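PDB 3DWO: probable outer membrane protein from Pseudomonas aeruginosa, which probably acts as a channel of the FadL family, letting hydrophobic compounds such as long-chain fatty acids pass across the outer membrane. Local coordinates for residues A[137-142]-A[171-176]; A[201-206]-A[244-249]; A[256-261]-A[270-275]. All coordinates share one frame; numbering follows the deposited sequence.

Contact 1 of 3, residues A[137-142]-A[171-176]. With C8E ((hydroxyethyloxy)tri(ethyloxy)octane), chain D; C8E ((hydroxyethyloxy)tri(ethyloxy)octane), chain E.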
loop_
_atom_site.group_PDB
_atom_site.type_symbol
_atom_site.label_atom_id
_atom_site.label_comp_id
_atom_site.label_asym_id
_atom_site.label_seq_id
_atom_site.Cartn_x
_atom_site.Cartn_y
_atom_site.Cartn_z
ATOM N N VAL A 137 -1.194 11.214 12.670
ATOM C CA VAL A 137 -0.691 10.554 13.859
ATOM C C VAL A 137 -0.519 9.108 13.400
ATOM O O VAL A 137 0.592 8.683 13.090
ATOM C CB VAL A 137 -1.678 10.643 15.046
ATOM C CG1 VAL A 137 -1.125 9.868 16.245
ATOM C CG2 VAL A 137 -1.883 12.105 15.440
ATOM N N ASP A 138 -1.620 8.367 13.310
ATOM C CA ASP A 138 -1.556 6.982 12.860
ATOM C C ASP A 138 -2.255 6.725 11.524
ATOM O O ASP A 138 -3.299 7.306 11.230
ATOM C CB ASP A 138 -2.155 6.051 13.914
ATOM C CG ASP A 138 -1.343 6.023 15.186
ATOM O OD1 ASP A 138 -0.166 6.446 15.147
ATOM O OD2 ASP A 138 -1.877 5.572 16.221
ATOM N N THR A 139 -1.658 5.851 10.719
ATOM C CA THR A 139 -2.213 5.475 9.426
ATOM C C THR A 139 -1.960 3.979 9.254
ATOM O O THR A 139 -0.824 3.518 9.333
ATOM C CB THR A 139 -1.530 6.237 8.263
ATOM O OG1 THR A 139 -1.709 7.648 8.436
ATOM C CG2 THR A 139 -2.132 5.818 6.936
ATOM N N LYS A 140 -3.029 3.224 9.037
ATOM C CA LYS A 140 -2.922 1.789 8.863
ATOM C C LYS A 140 -3.881 1.319 7.773
ATOM O O LYS A 140 -5.085 1.582 7.828
ATOM C CB LYS A 140 -3.224 1.091 10.193
ATOM C CG LYS A 140 -3.513 -0.395 10.084
ATOM C CD LYS A 140 -2.415 -1.146 9.351
ATOM C CE LYS A 140 -2.759 -2.623 9.236
ATOM N NZ LYS A 140 -2.925 -3.267 10.574
ATOM N N ILE A 141 -3.334 0.634 6.774
ATOM C CA ILE A 141 -4.122 0.126 5.657
ATOM C C ILE A 141 -3.642 -1.270 5.286
ATOM O O ILE A 141 -2.447 -1.499 5.141
ATOM C CB ILE A 141 -3.948 0.982 4.368
ATOM C CG1 ILE A 141 -4.033 2.470 4.685
ATOM C CG2 ILE A 141 -5.003 0.602 3.346
ATOM C CD1 ILE A 141 -2.768 3.030 5.300
ATOM N N GLU A 142 -4.571 -2.203 5.143
ATOM C CA GLU A 142 -4.206 -3.540 4.718
ATOM C C GLU A 142 -5.357 -4.152 3.949
ATOM O O GLU A 142 -6.516 -4.045 4.354
ATOM C CB GLU A 142 -3.824 -4.455 5.887
ATOM C CG GLU A 142 -3.550 -5.890 5.397
ATOM C CD GLU A 142 -2.635 -6.703 6.313
ATOM O OE1 GLU A 142 -2.542 -6.377 7.512
ATOM O OE2 GLU A 142 -2.017 -7.680 5.829
ATOM N N GLY A 171 -9.049 -0.131 7.206
ATOM C CA GLY A 171 -8.270 1.088 7.226
ATOM C C GLY A 171 -8.487 1.882 8.494
ATOM O O GLY A 171 -9.571 1.865 9.079
ATOM N N PHE A 172 -7.439 2.571 8.927
ATOM C CA PHE A 172 -7.510 3.389 10.122
ATOM C C PHE A 172 -6.683 4.662 9.949
ATOM O O PHE A 172 -5.568 4.625 9.424
ATOM C CB PHE A 172 -6.987 2.629 11.340
ATOM C CG PHE A 172 -7.064 3.427 12.612
ATOM C CD1 PHE A 172 -8.243 3.458 13.358
ATOM C CD2 PHE A 172 -5.987 4.209 13.023
ATOM C CE1 PHE A 172 -8.349 4.261 14.495
ATOM C CE2 PHE A 172 -6.081 5.012 14.156
ATOM C CZ PHE A 172 -7.263 5.040 14.893
ATOM N N VAL A 173 -7.241 5.782 10.395
ATOM C CA VAL A 173 -6.566 7.068 10.318
ATOM C C VAL A 173 -6.885 7.888 11.561
ATOM O O VAL A 173 -8.045 7.989 11.970
ATOM C CB VAL A 173 -7.012 7.881 9.062
ATOM C CG1 VAL A 173 -6.873 9.376 9.326
ATOM C CG2 VAL A 173 -6.145 7.513 7.857
ATOM N N SER A 174 -5.852 8.450 12.178
ATOM C CA SER A 174 -6.055 9.301 13.339
ATOM C C SER A 174 -5.291 10.575 13.009
ATOM O O SER A 174 -4.298 10.541 12.283
ATOM C CB SER A 174 -5.534 8.652 14.632
ATOM O OG SER A 174 -4.124 8.573 14.649
ATOM N N GLN A 175 -5.754 11.700 13.534
ATOM C CA GLN A 175 -5.128 12.973 13.234
ATOM C C GLN A 175 -5.664 13.966 14.251
ATOM O O GLN A 175 -6.807 13.848 14.695
ATOM C CB GLN A 175 -5.523 13.374 11.801
ATOM C CG GLN A 175 -5.165 14.772 11.345
ATOM C CD GLN A 175 -5.540 14.986 9.886
ATOM O OE1 GLN A 175 -6.215 14.151 9.285
ATOM N NE2 GLN A 175 -5.112 16.103 9.311
ATOM N N ASN A 176 -4.831 14.921 14.645
ATOM C CA ASN A 176 -5.259 15.917 15.609
ATOM C C ASN A 176 -6.107 16.976 14.927
ATOM O O ASN A 176 -5.829 17.358 13.785
ATOM C CB ASN A 176 -4.059 16.607 16.243
ATOM C CG ASN A 176 -4.473 17.666 17.247
ATOM O OD1 ASN A 176 -5.074 17.351 18.275
ATOM N ND2 ASN A 176 -4.162 18.931 16.951
HETATM C C1 C8E D . 0.487 10.755 0.211
HETATM C C2 C8E D . -0.440 10.391 1.276
HETATM C C3 C8E D . -1.627 9.661 0.852
HETATM C C4 C8E D . -2.363 9.308 2.053
HETATM C C5 C8E D . -3.270 8.174 1.743
HETATM C C6 C8E D . -3.665 7.500 2.966
HETATM C C7 C8E D . -4.888 6.858 2.514
HETATM C C8 C8E D . -4.975 5.503 3.110
HETATM O O9 C8E D . -6.085 4.939 3.793
HETATM C C10 C8E D . -6.559 5.572 4.966
HETATM C C11 C8E D . -7.721 4.750 5.429
HETATM O O12 C8E D . -8.958 5.312 4.959
HETATM C C13 C8E D . -9.840 5.860 5.987
HETATM C C14 C8E D . -9.762 7.292 6.603
HETATM O O15 C8E D . -10.774 8.329 6.783
HETATM C C16 C8E D . -10.841 9.224 5.654
HETATM C C17 C8E D . -9.926 10.460 5.756
HETATM O O18 C8E D . -9.333 10.908 6.993
HETATM C C19 C8E D . -10.155 11.864 7.714
HETATM C C20 C8E D . -9.648 13.295 8.131
HETATM O O21 C8E D . -9.083 13.481 9.437
HETATM C C1 C8E E . -0.050 -4.348 8.142
HETATM C C2 C8E E . 0.730 -3.342 7.435
HETATM C C3 C8E E . 0.805 -3.543 5.991
HETATM C C4 C8E E . 2.062 -4.213 5.707
HETATM C C5 C8E E . 2.698 -3.559 4.545
HETATM C C6 C8E E . 3.680 -4.444 3.960
HETATM C C7 C8E E . 4.329 -3.529 3.045
HETATM C C8 C8E E . 5.779 -3.742 3.141
HETATM O O9 C8E E . 6.757 -3.406 2.182
HETATM C C10 C8E E . 6.702 -3.977 0.891
HETATM C C11 C8E E . 7.873 -3.385 0.170
HETATM O O12 C8E E . 7.808 -1.945 0.174
HETATM C C13 C8E E . 9.045 -1.266 -0.186
HETATM C C14 C8E E . 9.514 0.130 0.333
HETATM O O15 C8E E . 9.609 0.670 1.682
HETATM C C16 C8E E . 8.380 1.322 2.065
HETATM C C17 C8E E . 8.317 2.819 1.722
HETATM O O18 C8E E . 8.412 3.859 2.715
HETATM C C19 C8E E . 7.110 4.239 3.245
HETATM C C20 C8E E . 6.456 5.649 3.013
HETATM O O21 C8E E . 5.382 5.758 2.074
HETATM O O HOH W 1 -4.030 7.032 16.991
HETATM O O HOH W 2 -3.234 9.619 9.702
#

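Contact 2 of 3, residues A[201-206]-A[244-249]. With C8E ((hydroxyethyloxy)tri(ethyloxy)octane), chain D.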
loop_
_atom_site.group_PDB
_atom_site.type_symbol
_atom_site.label_atom_id
_atom_site.label_comp_id
_atom_site.label_asym_id
_atom_site.label_seq_id
_atom_site.Cartn_x
_atom_site.Cartn_y
_atom_site.Cartn_z
ATOM N N ALA A 201 -8.182 17.598 19.862
ATOM C CA ALA A 201 -8.862 16.325 19.987
ATOM C C ALA A 201 -8.317 15.407 18.899
ATOM O O ALA A 201 -7.987 15.859 17.799
ATOM C CB ALA A 201 -10.357 16.520 19.815
ATOM N N LEU A 202 -8.199 14.123 19.214
ATOM C CA LEU A 202 -7.706 13.169 18.240
ATOM C C LEU A 202 -8.875 12.594 17.457
ATOM O O LEU A 202 -9.761 11.934 18.020
ATOM C CB LEU A 202 -6.951 12.034 18.927
ATOM C CG LEU A 202 -6.330 11.014 17.962
ATOM C CD1 LEU A 202 -5.136 11.646 17.261
ATOM C CD2 LEU A 202 -5.898 9.768 18.725
ATOM N N MET A 203 -8.890 12.880 16.161
ATOM C CA MET A 203 -9.916 12.371 15.265
ATOM C C MET A 203 -9.476 10.950 14.906
ATOM O O MET A 203 -8.315 10.733 14.575
ATOM C CB MET A 203 -9.974 13.238 14.008
ATOM C CG MET A 203 -10.685 12.595 12.846
ATOM S SD MET A 203 -12.428 12.389 13.174
ATOM C CE MET A 203 -13.095 13.760 12.241
ATOM N N ARG A 204 -10.393 9.990 14.987
ATOM C CA ARG A 204 -10.086 8.592 14.679
ATOM C C ARG A 204 -11.110 8.002 13.719
ATOM O O ARG A 204 -12.309 8.050 13.976
ATOM C CB ARG A 204 -10.060 7.752 15.966
ATOM C CG ARG A 204 -8.992 8.199 16.966
ATOM C CD ARG A 204 -8.910 7.291 18.196
ATOM N NE ARG A 204 -10.094 7.381 19.048
ATOM C CZ ARG A 204 -10.144 6.948 20.308
ATOM N NH1 ARG A 204 -9.071 6.396 20.865
ATOM N NH2 ARG A 204 -11.266 7.070 21.015
ATOM N N VAL A 205 -10.631 7.436 12.617
ATOM C CA VAL A 205 -11.518 6.841 11.624
ATOM C C VAL A 205 -11.148 5.376 11.422
ATOM O O VAL A 205 -9.999 5.050 11.116
ATOM C CB VAL A 205 -11.414 7.584 10.262
ATOM C CG1 VAL A 205 -12.496 7.089 9.310
ATOM C CG2 VAL A 205 -11.532 9.084 10.479
ATOM N N LYS A 206 -12.129 4.498 11.598
ATOM C CA LYS A 206 -11.923 3.060 11.447
ATOM C C LYS A 206 -12.970 2.540 10.470
ATOM O O LYS A 206 -14.167 2.590 10.747
ATOM C CB LYS A 206 -12.071 2.363 12.803
ATOM C CG LYS A 206 -12.023 0.853 12.723
ATOM C CD LYS A 206 -10.603 0.334 12.765
ATOM C CE LYS A 206 -10.092 0.280 14.201
ATOM N NZ LYS A 206 -10.853 -0.715 15.023
ATOM N N TYR A 244 -16.245 7.096 13.065
ATOM C CA TYR A 244 -15.202 8.057 13.405
ATOM C C TYR A 244 -15.613 8.575 14.770
ATOM O O TYR A 244 -16.795 8.605 15.100
ATOM C CB TYR A 244 -15.121 9.221 12.390
ATOM C CG TYR A 244 -16.133 10.339 12.583
ATOM C CD1 TYR A 244 -16.024 11.243 13.645
ATOM C CD2 TYR A 244 -17.203 10.496 11.697
ATOM C CE1 TYR A 244 -16.955 12.274 13.817
ATOM C CE2 TYR A 244 -18.143 11.525 11.860
ATOM C CZ TYR A 244 -18.012 12.407 12.918
ATOM O OH TYR A 244 -18.933 13.419 13.077
ATOM N N ASN A 245 -14.633 8.954 15.575
ATOM C CA ASN A 245 -14.912 9.495 16.888
ATOM C C ASN A 245 -13.779 10.454 17.200
ATOM O O ASN A 245 -12.695 10.359 16.617
ATOM C CB ASN A 245 -15.005 8.378 17.941
ATOM C CG ASN A 245 -13.656 7.820 18.336
ATOM O OD1 ASN A 245 -12.910 8.446 19.083
ATOM N ND2 ASN A 245 -13.338 6.636 17.838
ATOM N N LEU A 246 -14.046 11.403 18.085
ATOM C CA LEU A 246 -13.041 12.374 18.459
ATOM C C LEU A 246 -12.696 12.140 19.915
ATOM O O LEU A 246 -13.581 12.123 20.765
ATOM C CB LEU A 246 -13.577 13.798 18.289
ATOM C CG LEU A 246 -13.955 14.299 16.894
ATOM C CD1 LEU A 246 -14.950 13.360 16.247
ATOM C CD2 LEU A 246 -14.560 15.685 17.015
ATOM N N TYR A 247 -11.414 11.935 20.194
ATOM C CA TYR A 247 -10.975 11.746 21.564
ATOM C C TYR A 247 -10.404 13.075 22.026
ATOM O O TYR A 247 -9.240 13.380 21.766
ATOM C CB TYR A 247 -9.903 10.656 21.660
ATOM C CG TYR A 247 -9.102 10.739 22.942
ATOM C CD1 TYR A 247 -9.736 10.941 24.170
ATOM C CD2 TYR A 247 -7.710 10.679 22.923
ATOM C CE1 TYR A 247 -9.002 11.093 25.351
ATOM C CE2 TYR A 247 -6.966 10.827 24.096
ATOM C CZ TYR A 247 -7.620 11.039 25.306
ATOM O OH TYR A 247 -6.893 11.237 26.460
ATOM N N ASP A 248 -11.228 13.866 22.706
ATOM C CA ASP A 248 -10.797 15.173 23.191
ATOM C C ASP A 248 -9.961 15.110 24.466
ATOM O O ASP A 248 -10.249 14.331 25.370
ATOM C CB ASP A 248 -12.012 16.071 23.440
ATOM C CG ASP A 248 -12.972 15.485 24.468
ATOM O OD1 ASP A 248 -13.326 16.200 25.428
ATOM O OD2 ASP A 248 -13.376 14.312 24.311
ATOM N N HIS A 249 -8.921 15.936 24.518
ATOM C CA HIS A 249 -8.030 16.046 25.676
ATOM C C HIS A 249 -7.764 17.541 25.683
ATOM O O HIS A 249 -6.625 18.028 25.638
ATOM C CB HIS A 249 -6.755 15.221 25.462
ATOM C CG HIS A 249 -6.187 15.315 24.081
ATOM N ND1 HIS A 249 -5.067 16.067 23.785
ATOM C CD2 HIS A 249 -6.559 14.722 22.920
ATOM C CE1 HIS A 249 -4.771 15.928 22.506
ATOM N NE2 HIS A 249 -5.660 15.117 21.957
HETATM C C1 C8E D . 0.487 10.755 0.211
HETATM C C2 C8E D . -0.440 10.391 1.276
HETATM C C3 C8E D . -1.627 9.661 0.852
HETATM C C4 C8E D . -2.363 9.308 2.053
HETATM C C5 C8E D . -3.270 8.174 1.743
HETATM C C6 C8E D . -3.665 7.500 2.966
HETATM C C7 C8E D . -4.888 6.858 2.514
HETATM C C8 C8E D . -4.975 5.503 3.110
HETATM O O9 C8E D . -6.085 4.939 3.793
HETATM C C10 C8E D . -6.559 5.572 4.966
HETATM C C11 C8E D . -7.721 4.750 5.429
HETATM O O12 C8E D . -8.958 5.312 4.959
HETATM C C13 C8E D . -9.840 5.860 5.987
HETATM C C14 C8E D . -9.762 7.292 6.603
HETATM O O15 C8E D . -10.774 8.329 6.783
HETATM C C16 C8E D . -10.841 9.224 5.654
HETATM C C17 C8E D . -9.926 10.460 5.756
HETATM O O18 C8E D . -9.333 10.908 6.993
HETATM C C19 C8E D . -10.155 11.864 7.714
HETATM C C20 C8E D . -9.648 13.295 8.131
HETATM O O21 C8E D . -9.083 13.481 9.437
#

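Contact 3 of 3, residues A[256-261]-A[270-275]. With C8E ((hydroxyethyloxy)tri(ethyloxy)octane), chain C.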
loop_
_atom_site.group_PDB
_atom_site.type_symbol
_atom_site.label_atom_id
_atom_site.label_comp_id
_atom_site.label_asym_id
_atom_site.label_seq_id
_atom_site.Cartn_x
_atom_site.Cartn_y
_atom_site.Cartn_z
ATOM N N GLY A 256 -17.460 20.930 24.087
ATOM C CA GLY A 256 -18.330 22.071 24.323
ATOM C C GLY A 256 -18.739 22.718 23.009
ATOM O O GLY A 256 -19.899 23.083 22.812
ATOM N N ALA A 257 -17.781 22.858 22.097
ATOM C CA ALA A 257 -18.057 23.457 20.794
ATOM C C ALA A 257 -18.998 22.573 19.990
ATOM O O ALA A 257 -19.994 23.039 19.435
ATOM C CB ALA A 257 -16.767 23.644 20.029
ATOM N N ILE A 258 -18.677 21.286 19.926
ATOM C CA ILE A 258 -19.493 20.358 19.169
ATOM C C ILE A 258 -20.908 20.274 19.716
ATOM O O ILE A 258 -21.873 20.382 18.960
ATOM C CB ILE A 258 -18.824 18.962 19.118
ATOM C CG1 ILE A 258 -17.688 19.008 18.093
ATOM C CG2 ILE A 258 -19.851 17.873 18.764
ATOM C CD1 ILE A 258 -16.789 17.806 18.105
ATOM N N GLU A 259 -21.040 20.094 21.025
ATOM C CA GLU A 259 -22.364 20.022 21.619
ATOM C C GLU A 259 -23.063 21.366 21.447
ATOM O O GLU A 259 -24.293 21.443 21.427
ATOM C CB GLU A 259 -22.272 19.662 23.107
ATOM C CG GLU A 259 -21.698 18.271 23.373
ATOM C CD GLU A 259 -22.265 17.212 22.435
ATOM O OE1 GLU A 259 -23.504 17.168 22.257
ATOM O OE2 GLU A 259 -21.476 16.419 21.877
ATOM N N GLY A 260 -22.271 22.425 21.309
ATOM C CA GLY A 260 -22.835 23.749 21.135
ATOM C C GLY A 260 -23.241 24.019 19.698
ATOM O O GLY A 260 -23.850 25.046 19.402
ATOM N N GLY A 261 -22.896 23.093 18.804
ATOM C CA GLY A 261 -23.229 23.240 17.397
ATOM C C GLY A 261 -22.452 24.332 16.679
ATOM O O GLY A 261 -22.863 24.785 15.613
ATOM N N LEU A 270 -21.611 21.479 7.355
ATOM C CA LEU A 270 -20.824 20.526 8.115
ATOM C C LEU A 270 -21.608 20.032 9.324
ATOM O O LEU A 270 -22.153 20.827 10.096
ATOM C CB LEU A 270 -19.508 21.165 8.582
ATOM C CG LEU A 270 -18.651 20.340 9.554
ATOM C CD1 LEU A 270 -18.259 19.016 8.907
ATOM C CD2 LEU A 270 -17.403 21.125 9.946
ATOM N N ASP A 271 -21.674 18.715 9.474
ATOM C CA ASP A 271 -22.357 18.117 10.615
ATOM C C ASP A 271 -21.362 17.260 11.391
ATOM O O ASP A 271 -21.334 16.036 11.248
ATOM C CB ASP A 271 -23.537 17.250 10.167
ATOM C CG ASP A 271 -24.069 16.373 11.295
ATOM O OD1 ASP A 271 -24.369 16.911 12.387
ATOM O OD2 ASP A 271 -24.181 15.142 11.091
ATOM N N LEU A 272 -20.546 17.909 12.213
ATOM C CA LEU A 272 -19.549 17.204 13.001
ATOM C C LEU A 272 -20.069 16.866 14.402
ATOM O O LEU A 272 -20.690 17.698 15.070
ATOM C CB LEU A 272 -18.278 18.049 13.107
ATOM C CG LEU A 272 -17.109 17.399 13.851
ATOM C CD1 LEU A 272 -16.594 16.212 13.035
ATOM C CD2 LEU A 272 -16.002 18.418 14.074
ATOM N N ARG A 273 -19.803 15.641 14.843
ATOM C CA ARG A 273 -20.243 15.184 16.158
ATOM C C ARG A 273 -19.067 14.550 16.893
ATOM O O ARG A 273 -17.969 14.449 16.339
ATOM C CB ARG A 273 -21.372 14.163 15.997
ATOM C CG ARG A 273 -22.546 14.674 15.168
ATOM C CD ARG A 273 -23.525 13.552 14.853
ATOM N NE ARG A 273 -24.627 14.000 14.007
ATOM C CZ ARG A 273 -25.585 13.202 13.538
ATOM N NH1 ARG A 273 -25.579 11.906 13.831
ATOM N NH2 ARG A 273 -26.551 13.699 12.774
ATOM N N MET A 274 -19.285 14.121 18.132
ATOM C CA MET A 274 -18.208 13.502 18.893
ATOM C C MET A 274 -17.942 12.097 18.369
ATOM O O MET A 274 -16.900 11.509 18.646
ATOM C CB MET A 274 -18.548 13.461 20.392
ATOM C CG MET A 274 -18.491 14.825 21.073
ATOM S SD MET A 274 -16.907 15.690 20.796
ATOM C CE MET A 274 -15.852 14.840 21.972
ATOM N N GLY A 275 -18.891 11.580 17.597
ATOM C CA GLY A 275 -18.769 10.252 17.023
ATOM C C GLY A 275 -19.957 9.960 16.120
ATOM O O GLY A 275 -21.058 10.421 16.388
HETATM C C1 C8E C . -12.462 16.776 10.080
HETATM C C2 C8E C . -13.023 18.110 9.948
HETATM C C3 C8E C . -13.084 18.856 11.197
HETATM C C4 C8E C . -13.798 20.092 10.923
HETATM C C5 C8E C . -13.682 20.965 12.111
HETATM C C6 C8E C . -14.273 22.251 11.839
HETATM C C7 C8E C . -14.281 22.821 13.177
HETATM C C8 C8E C . -14.930 24.134 13.095
HETATM O O9 C8E C . -15.113 25.092 14.120
HETATM C C10 C8E C . -15.852 24.751 15.275
HETATM C C11 C8E C . -15.862 25.994 16.100
HETATM O O12 C8E C . -15.159 25.825 17.337
HETATM C C13 C8E C . -14.952 27.063 18.062
HETATM C C14 C8E C . -14.275 27.222 19.455
HETATM O O15 C8E C . -13.524 26.295 20.301
HETATM C C16 C8E C . -14.409 25.601 21.197
HETATM C C17 C8E C . -14.638 26.288 22.554
HETATM O O18 C8E C . -15.853 26.134 23.319
HETATM C C19 C8E C . -16.848 27.142 22.995
HETATM C C20 C8E C . -18.375 27.003 23.342
HETATM O O21 C8E C . -19.312 27.805 22.614
HETATM O O HOH W 3 -21.612 19.813 16.307
HETATM O O HOH W 4 -21.842 14.454 19.642
#

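Contact 1 of 3, residues A[137-142]-A[171-176]
The Phe-172 ring meets Asp-138 edge-on: CE2 lies 4.1 Å from Asp-138 CB, which sits near the ring plane, while Arg-204 and Lys-206 of strand 201-220 also touch the aromatic side chain. A second flat group, the Gln-175 amide, turns away from the opposing strand; its OE1 accepts a hydrogen bond from O21, the terminal hydroxyl of the chain D detergent, at 2.9 Å and another from Arg-372 NH2, while NE2 reaches the carbonyl of Asp-134. Lys-140 and Phe-172 form a hydrogen-bonded pair, with Phe-172 N 2.8 Å from Lys-140 O and the return bond from Lys-140 N to Phe-172 O lying in the carbonyl plane. Regular pairing ends at a classic beta bulge in this antiparallel barrel hairpin, where Val-137 and Asp-138 both oppose Ser-174. Val-137 N approaches Ser-174 O at 3.2 Å from above the carbonyl plane, and Asp-138 N donates to Ser-174 OG at 2.8 Å. The hydroxyl can receive it because chi1 of 69° sets OG between the backbone N and the carbonyl carbon. One water bridges Ser-174 OG and Asp-138 OD2; a second donates to Asp-138 O and Ser-174 O and also bonds Thr-139 OG1. On the face bearing Thr-139, Ile-141 and Val-173, the chain D detergent runs along the wall, its O9 3.3 Å from Ile-141 CG1 and its C10 3.5 Å from Val-173 CG2. On the face bearing Lys-140 and Phe-172, the lysine chain, bent at chi2 and chi4, leads away from strand 171-176 and brings CE to 3.4 Å from C1 of the chain E detergent.

Contact 2 of 3, residues A[201-206]-A[244-249]
Strands 201-206 and 244-248 run antiparallel at 159°, with Leu-202 facing Tyr-247 and Arg-204 facing Asn-245 as hydrogen-bonded pairs; the bond from Tyr-247 N to Leu-202 O, 2.7 Å long, is nearly straight. This hairpin, strands 201-220 and 226-248, is part of the barrel wall. Arg-204, bent at chi3, swings its guanidinium side-on to the Asn-245 amide. Asn-245 OD1 accepts hydrogen bonds from both Arg-204 NE, at 3.0 Å along a lone pair, and Arg-204 NH2, at 2.9 Å from above the amide plane. OD1 lies almost in the guanidinium plane, yet the two flat groups stand 74° apart. Tyr-247 CB packs over one guanidinium face, 3.9 Å from Arg-204 NH2. On the other side of the strand pair Met-203, curled at chi2 and chi3, brings SD obliquely to the Tyr-244 ring, 3.8 Å from CD1, in a Met-aromatic contact. Leu-246 CD1 meets that ring at its edge, and the Tyr-244 hydroxyl bonds to Arg-273 N. Val-205 CG1 touches the chain D detergent, 3.3 Å from its ether oxygen O15. In the double grip, the two bonds should fix the rotation of the Asn-245 amide, and the arginine charge probably polarises its carbonyl.

Contact 3 of 3, residues A[256-261]-A[270-275]
Ile-258 holds CG1 anti to its carbonyl carbon (chi1 -77°) and continues extended (chi2 170°), so that CD1 projects from helix 253-259 toward residues 270-275. Met-274 starts in the same way but folds back at chi2 (-53°) and again at chi3, and the two chains cross obliquely. Its sulfur SD arrives 3.4 Å from Ile-258 CD1, a close approach at the centre of the contact. The second branch of the isoleucine, CG2, rests against the backbone, 3.8 Å from Arg-273 CA, while Leu-272 CD2 comes to 4.2 Å from Ile-258 CD1. Leu-246 of strand 226-248 also packs on Ile-258. Direct hydrogen bonds between the segments are absent, and water does the polar joining. One molecule donates to Ile-258 O at 2.7 Å and to Leu-272 O at 2.6 Å, linking two main-chain carbonyls. Another accepts from Met-274 N and donates to Glu-259 OE2, an oxygen that itself lies 3.5 Å from Met-274 CG. One residue earlier in the helix, Ala-257 CB touches the chain C detergent at its C16, 3.3 Å away, and the octyl tail passes Leu-270 and Leu-272. Arg-273 leads away from the helix and makes a salt bridge to Asp-271. The helix closes in a Schellman motif, with Gly-261 at positive phi and its N bonded to Ile-258 O, and the whole is consistent with the helical extracellular loops that top FadL-family barrels.

Overall arrangement
From the N terminus, contact 1 comes first and closes the hairpin of strands 138-153 and 158-177. Contact 2 follows, closing the next hairpin, 201-220 with 226-248, and contact 3 closes the short excursion from helix 253-259 to the start of strand 275-281. The three loops lie in series; none nests or crosses. Contacts 1 and 2 are nonetheless neighbours in the barrel wall, since strands 158-177 and 201-220 pair directly, and both touch the chain D detergent. Contacts 2 and 3 meet where residues 270-275 run beside the end of strand 226-248. Contact 1 does not touch contact 3, their nearest atoms being about 10 Å apart.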